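Local coordinates for uncharacterized NTF2-like protein (Cytophaga hutchinsonii ATCC 33406, PDB 3F14), which is of unknown function but has an NTF2-like, SnoaL-type fold and packs as a two-fold symmetric pair of chains in the crystal, at the interface of chains A and B. Sequence-based numbering; all coordinates share one arbitrary frame. Chains: chain A/B, uncharacterized NTF2-like protein.

Contact 1: the interface of chains A and B. Residues chain A 76, 92-94, 110; chain B 94, 96, 110.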
ATOM      1  N   GLU A  76      -5.369  -4.341   2.428  1.00 14.79           N
ATOM      2  CA  GLU A  76      -4.889  -5.080   1.266  1.00 15.70           C
ATOM      3  C   GLU A  76      -5.932  -6.033   0.799  1.00 17.40           C
ATOM      4  O   GLU A  76      -6.599  -6.652   1.635  1.00 17.42           O
ATOM      5  CB  GLU A  76      -3.656  -5.888   1.640  1.00 16.47           C
ATOM      6  CG  GLU A  76      -2.458  -5.046   2.132  1.00 16.79           C
ATOM      7  CD  GLU A  76      -1.253  -5.936   2.401  1.00 18.67           C
ATOM      8  OE1 GLU A  76      -0.617  -6.408   1.417  1.00 19.74           O
ATOM      9  OE2 GLU A  76      -0.959  -6.196   3.595  1.00 19.79           O
ATOM     10  N   SER A  92      -4.140  -6.775  -7.452  1.00 16.59           N
ATOM     11  CA  SER A  92      -3.810  -6.712  -6.060  1.00 17.06           C
ATOM     12  C   SER A  92      -3.860  -5.247  -5.650  1.00 16.31           C
ATOM     13  O   SER A  92      -3.227  -4.406  -6.316  1.00 17.87           O
ATOM     14  CB  SER A  92      -2.399  -7.258  -5.821  1.00 17.02           C
ATOM     15  OG  SER A  92      -2.350  -8.673  -6.053  1.00 19.99           O
ATOM     16  N   TYR A  93      -4.589  -4.937  -4.593  1.00 15.25           N
ATOM     17  CA  TYR A  93      -4.722  -3.560  -4.142  1.00 15.50           C
ATOM     18  C   TYR A  93      -4.342  -3.332  -2.693  1.00 15.60           C
ATOM     19  O   TYR A  93      -4.459  -4.199  -1.836  1.00 16.58           O
ATOM     20  CB  TYR A  93      -6.173  -3.002  -4.397  1.00 16.12           C
ATOM     21  CG  TYR A  93      -7.292  -3.773  -3.752  1.00 16.01           C
ATOM     22  CD1 TYR A  93      -7.646  -3.602  -2.402  1.00 15.57           C
ATOM     23  CD2 TYR A  93      -8.052  -4.658  -4.502  1.00 18.26           C
ATOM     24  CE1 TYR A  93      -8.675  -4.332  -1.839  1.00 14.95           C
ATOM     25  CE2 TYR A  93      -9.116  -5.337  -3.954  1.00 16.64           C
ATOM     26  CZ  TYR A  93      -9.432  -5.195  -2.629  1.00 16.33           C
ATOM     27  OH  TYR A  93     -10.487  -5.948  -2.117  1.00 17.09           O
ATOM     28  N   CYS A  94      -3.869  -2.121  -2.456  1.00 15.09           N
ATOM     29  CA  CYS A  94      -3.628  -1.610  -1.127  1.00 16.46           C
ATOM     30  C   CYS A  94      -4.302  -0.226  -1.073  1.00 15.40           C
ATOM     31  O   CYS A  94      -3.904   0.678  -1.792  1.00 15.12           O
ATOM     32  CB  CYS A  94      -2.130  -1.502  -0.843  1.00 15.53           C
ATOM     33  SG  CYS A  94      -1.797  -0.789   0.798  1.00 18.86           S
ATOM     34  N   TYR A 110      -3.172   1.814  -4.336  1.00 14.79           N
ATOM     35  CA  TYR A 110      -2.127   1.185  -5.158  1.00 13.92           C
ATOM     36  C   TYR A 110      -2.714  -0.071  -5.732  1.00 15.76           C
ATOM     37  O   TYR A 110      -3.036  -0.992  -4.993  1.00 15.47           O
ATOM     38  CB  TYR A 110      -0.901   0.839  -4.292  1.00 14.91           C
ATOM     39  CG  TYR A 110      -0.231   2.018  -3.660  1.00 13.19           C
ATOM     40  CD1 TYR A 110      -0.764   2.678  -2.556  1.00 14.66           C
ATOM     41  CD2 TYR A 110       1.018   2.454  -4.112  1.00 15.61           C
ATOM     42  CE1 TYR A 110      -0.126   3.802  -1.992  1.00 14.86           C
ATOM     43  CE2 TYR A 110       1.630   3.542  -3.576  1.00 14.08           C
ATOM     44  CZ  TYR A 110       1.077   4.265  -2.481  1.00 13.33           C
ATOM     45  OH  TYR A 110       1.729   5.348  -1.952  1.00 15.99           O
TER
ATOM     46  N   CYS B  94       4.437   1.584  -1.818  1.00 15.09           N
ATOM     47  CA  CYS B  94       3.846   1.404  -0.512  1.00 16.46           C
ATOM     48  C   CYS B  94       4.438   0.097   0.048  1.00 15.40           C
ATOM     49  O   CYS B  94       4.210  -0.967  -0.507  1.00 15.12           O
ATOM     50  CB  CYS B  94       2.323   1.320  -0.606  1.00 15.53           C
ATOM     51  SG  CYS B  94       1.556   1.017   1.017  1.00 18.86           S
ATOM     52  N   ILE B  96       4.794  -2.406   3.366  1.00 15.13           N
ATOM     53  CA  ILE B  96       4.078  -2.813   4.575  1.00 14.53           C
ATOM     54  C   ILE B  96       4.940  -3.813   5.352  1.00 14.59           C
ATOM     55  O   ILE B  96       5.337  -4.850   4.796  1.00 16.03           O
ATOM     56  CB  ILE B  96       2.726  -3.477   4.224  1.00 14.79           C
ATOM     57  CG1 ILE B  96       1.879  -2.536   3.395  1.00 14.97           C
ATOM     58  CG2 ILE B  96       1.998  -3.956   5.495  1.00 14.56           C
ATOM     59  CD1 ILE B  96       0.539  -3.138   2.885  1.00 18.21           C
ATOM     60  N   TYR B 110       4.121  -2.711  -2.798  1.00 14.79           N
ATOM     61  CA  TYR B 110       3.343  -2.335  -3.988  1.00 13.92           C
ATOM     62  C   TYR B 110       4.098  -1.238  -4.680  1.00 15.76           C
ATOM     63  O   TYR B 110       4.249  -0.155  -4.130  1.00 15.47           O
ATOM     64  CB  TYR B 110       1.947  -1.829  -3.578  1.00 14.91           C
ATOM     65  CG  TYR B 110       1.099  -2.840  -2.872  1.00 13.19           C
ATOM     66  CD1 TYR B 110       1.309  -3.193  -1.542  1.00 14.66           C
ATOM     67  CD2 TYR B 110      -0.005  -3.412  -3.510  1.00 15.61           C
ATOM     68  CE1 TYR B 110       0.511  -4.166  -0.905  1.00 14.86           C
ATOM     69  CE2 TYR B 110      -0.769  -4.356  -2.902  1.00 14.08           C
ATOM     70  CZ  TYR B 110      -0.540  -4.773  -1.559  1.00 13.33           C
ATOM     71  OH  TYR B 110      -1.341  -5.716  -0.969  1.00 15.99           O
TER
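B:Tyr110 reaches across the chain boundary and is held in two ways by chain A: its phenol hydroxyl is bonded and its ring is covered. The hydroxyl OH donates a hydrogen bond to the carboxylate oxygen OE1 of A:Glu76 at 2.6 Å. OE1 lies at the ring edge and in its plane, and it receives the bond on its anti lone pair, the one pointing away from OE2. Carboxylate and ring planes stand 77° apart, so the acid meets the phenol by its oxygen and does not stack on it. Over one face of the same ring sits A:Cys94, whose CB is 3.6 Å from the centroid of B:Tyr110, a CH-pi contact. With SG swung opposite the backbone N (chi1 177°), the thiol of A:Cys94 points on toward its twin, 3.8 Å from SG of B:Cys94, a van der Waals approach and no disulfide. The two-fold repeats the CH-pi contact: CB of B:Cys94 covers the A:Tyr110 ring. The two tyrosines come together near their bases, CB of A:Tyr110 lying 4.0 Å from CB of B:Tyr110. On the aliphatic side, CD1 of B:Ile96 presses on the carboxylate carbon CD of A:Glu76 at 3.4 Å, the two side chains arriving from opposite directions. This methyl would probably limit swinging of the acid. An extended chain beyond CG (chi2 -177°) carries the A:Glu76 carboxylate out to the phenol. Further out, the backbone carbonyl of A:Tyr93 sits beyond CE2 of B:Tyr110, off the ring plane on the face that A:Cys94 covers, with its O 3.6 Å from OH. A phenylalanine in place of B:Tyr110 could keep the ring over A:Cys94 but would probably leave OE1 of A:Glu76 without its cross-chain donor. The patch joins strands 72-82, 88-100 and 103-111 of the two copies by the tyrosine-to-carboxylate hydrogen bond, which the two-fold repeats, and by packing on the rings, and may thereby fix the register of a dimer.

Contact 2: the interface of chains A and B. Residues chain A 67, 74, 94, 96; chain B 67, 74, 96.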
ATOM      1  N   ILE A  67      -4.486  -2.914   8.576  0.60 18.47           N
ATOM      2  CA  ILE A  67      -3.629  -2.236   9.509  0.60 19.70           C
ATOM      3  C   ILE A  67      -4.287  -0.935   9.917  0.60 18.34           C
ATOM      4  O   ILE A  67      -4.415   0.017   9.102  0.60 15.00           O
ATOM      5  CB  ILE A  67      -2.314  -1.881   8.864  0.60 17.93           C
ATOM      6  CG1 ILE A  67      -1.667  -3.143   8.302  0.60 25.42           C
ATOM      7  CG2 ILE A  67      -1.425  -1.159   9.846  0.60 21.93           C
ATOM      8  CD1 ILE A  67      -0.348  -2.869   7.745  0.60 21.38           C
ATOM      9  N   VAL A  74      -5.342   0.813   6.590  1.00 15.16           N
ATOM     10  CA  VAL A  74      -4.797   0.265   5.352  1.00 14.96           C
ATOM     11  C   VAL A  74      -5.421  -1.107   5.128  1.00 15.45           C
ATOM     12  O   VAL A  74      -5.395  -1.928   6.059  1.00 15.99           O
ATOM     13  CB  VAL A  74      -3.262   0.153   5.431  1.00 15.99           C
ATOM     14  CG1 VAL A  74      -2.694  -0.440   4.135  1.00 17.32           C
ATOM     15  CG2 VAL A  74      -2.604   1.534   5.781  1.00 17.56           C
ATOM     16  N   CYS A  94      -3.869  -2.121  -2.456  1.00 15.09           N
ATOM     17  CA  CYS A  94      -3.628  -1.610  -1.127  1.00 16.46           C
ATOM     18  C   CYS A  94      -4.302  -0.226  -1.073  1.00 15.40           C
ATOM     19  O   CYS A  94      -3.904   0.678  -1.792  1.00 15.12           O
ATOM     20  CB  CYS A  94      -2.130  -1.502  -0.843  1.00 15.53           C
ATOM     21  SG  CYS A  94      -1.797  -0.789   0.798  1.00 18.86           S
ATOM     22  N   ILE A  96      -5.418   2.997   1.329  1.00 15.13           N
ATOM     23  CA  ILE A  96      -5.024   3.708   2.545  1.00 14.53           C
ATOM     24  C   ILE A  96      -6.025   4.839   2.806  1.00 14.59           C
ATOM     25  O   ILE A  96      -6.231   5.696   1.933  1.00 16.03           O
ATOM     26  CB  ILE A  96      -3.607   4.310   2.403  1.00 14.79           C
ATOM     27  CG1 ILE A  96      -2.607   3.223   2.074  1.00 14.97           C
ATOM     28  CG2 ILE A  96      -3.216   5.108   3.663  1.00 14.56           C
ATOM     29  CD1 ILE A  96      -1.161   3.727   1.795  1.00 18.21           C
TER
ATOM     30  N   ILE B  67       2.220   5.056   8.466  0.60 18.47           N
ATOM     31  CA  ILE B  67       1.131   4.599   9.283  0.60 19.70           C
ATOM     32  C   ILE B  67       1.619   3.459  10.150  0.60 18.34           C
ATOM     33  O   ILE B  67       1.922   2.342   9.652  0.60 15.00           O
ATOM     34  CB  ILE B  67       0.015   4.056   8.428  0.60 17.93           C
ATOM     35  CG1 ILE B  67      -0.424   5.121   7.428  0.60 25.42           C
ATOM     36  CG2 ILE B  67      -1.120   3.565   9.292  0.60 21.93           C
ATOM     37  CD1 ILE B  67      -1.564   4.677   6.634  0.60 21.38           C
ATOM     38  N   VAL B  74       3.437   0.988   7.735  1.00 15.16           N
ATOM     39  CA  VAL B  74       3.248   1.200   6.304  1.00 14.96           C
ATOM     40  C   VAL B  74       3.953   2.497   5.921  1.00 15.45           C
ATOM     41  O   VAL B  74       3.714   3.518   6.586  1.00 15.99           O
ATOM     42  CB  VAL B  74       1.749   1.278   5.956  1.00 15.99           C
ATOM     43  CG1 VAL B  74       1.552   1.520   4.453  1.00 17.32           C
ATOM     44  CG2 VAL B  74       0.978   0.004   6.449  1.00 17.56           C
ATOM     45  N   ILE B  96       4.794  -2.406   3.366  1.00 15.13           N
ATOM     46  CA  ILE B  96       4.078  -2.813   4.575  1.00 14.53           C
ATOM     47  C   ILE B  96       4.940  -3.813   5.352  1.00 14.59           C
ATOM     48  O   ILE B  96       5.337  -4.850   4.796  1.00 16.03           O
ATOM     49  CB  ILE B  96       2.726  -3.477   4.224  1.00 14.79           C
ATOM     50  CG1 ILE B  96       1.879  -2.536   3.395  1.00 14.97           C
ATOM     51  CG2 ILE B  96       1.998  -3.956   5.495  1.00 14.56           C
ATOM     52  CD1 ILE B  96       0.539  -3.138   2.885  1.00 18.21           C
TER
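A:Val74 and B:Ile67 meet across the outer faces of two NTF2-like sheets, and the two-fold supplies the matching pair A:Ile67 and B:Val74. These four residues, on strands 60-68 and 72-82 of each chain, each bury between 25 and 31 Å² against the partner, A:Val74 the most. The terminal methyl CD1 of A:Ile67 does the touching on its side: it lies 3.4 Å from CG2 of B:Val74. That same methyl also meets the branch methyl CG2 of B:Ile96, again at 3.4 Å, which places it against two side chains of chain B at once. Both approaches are oblique, with the isoleucine passing across its partners. The reverse half has the same form, CD1 of B:Ile67 packing against CG2 of A:Val74 and CG2 of A:Ile96. All four methyl pairs are tighter than ordinary van der Waals contact, evidence of a close fit in which the branches have little room to shift. The extended isoleucine chain (chi2 -176° in A:Ile67) projects CD1 away from its own strand and toward the other subunit. Between the two isoleucines the valines face each other tip to tip, CG2 of A:Val74 standing 4.0 Å from CG2 of B:Val74. In A:Val74, with CG1 opposite the backbone N (chi1 179°), CG2 lies opposite the carbonyl carbon, and this is the branch that meets chain B, touching both CD1 of B:Ile67 and the facing valine methyl. B:Ile96 is used from two branches: CG2 serves this cluster, while CD1 extends toward SG of A:Cys94.

The C-alpha centres of contact 1 and contact 2 are about 8 Å apart, and both include A:Cys94 and B:Ile96, making them neighbouring parts of one two-fold symmetric interface. Strands 72-82 and 88-100 run through both; contact 1 adds strand 103-111 and contact 2 adds strand 60-68. A tyrosine-to-carboxylate bond and cysteine-covered rings on one side thus pass into aliphatic packing on the other, across adjoining strands. Such continuity is consistent with sheet-to-sheet pairing of the two-chain deposited assembly, a mode familiar among NTF2-like proteins, although the structure alone does not show that the dimer forms in solution.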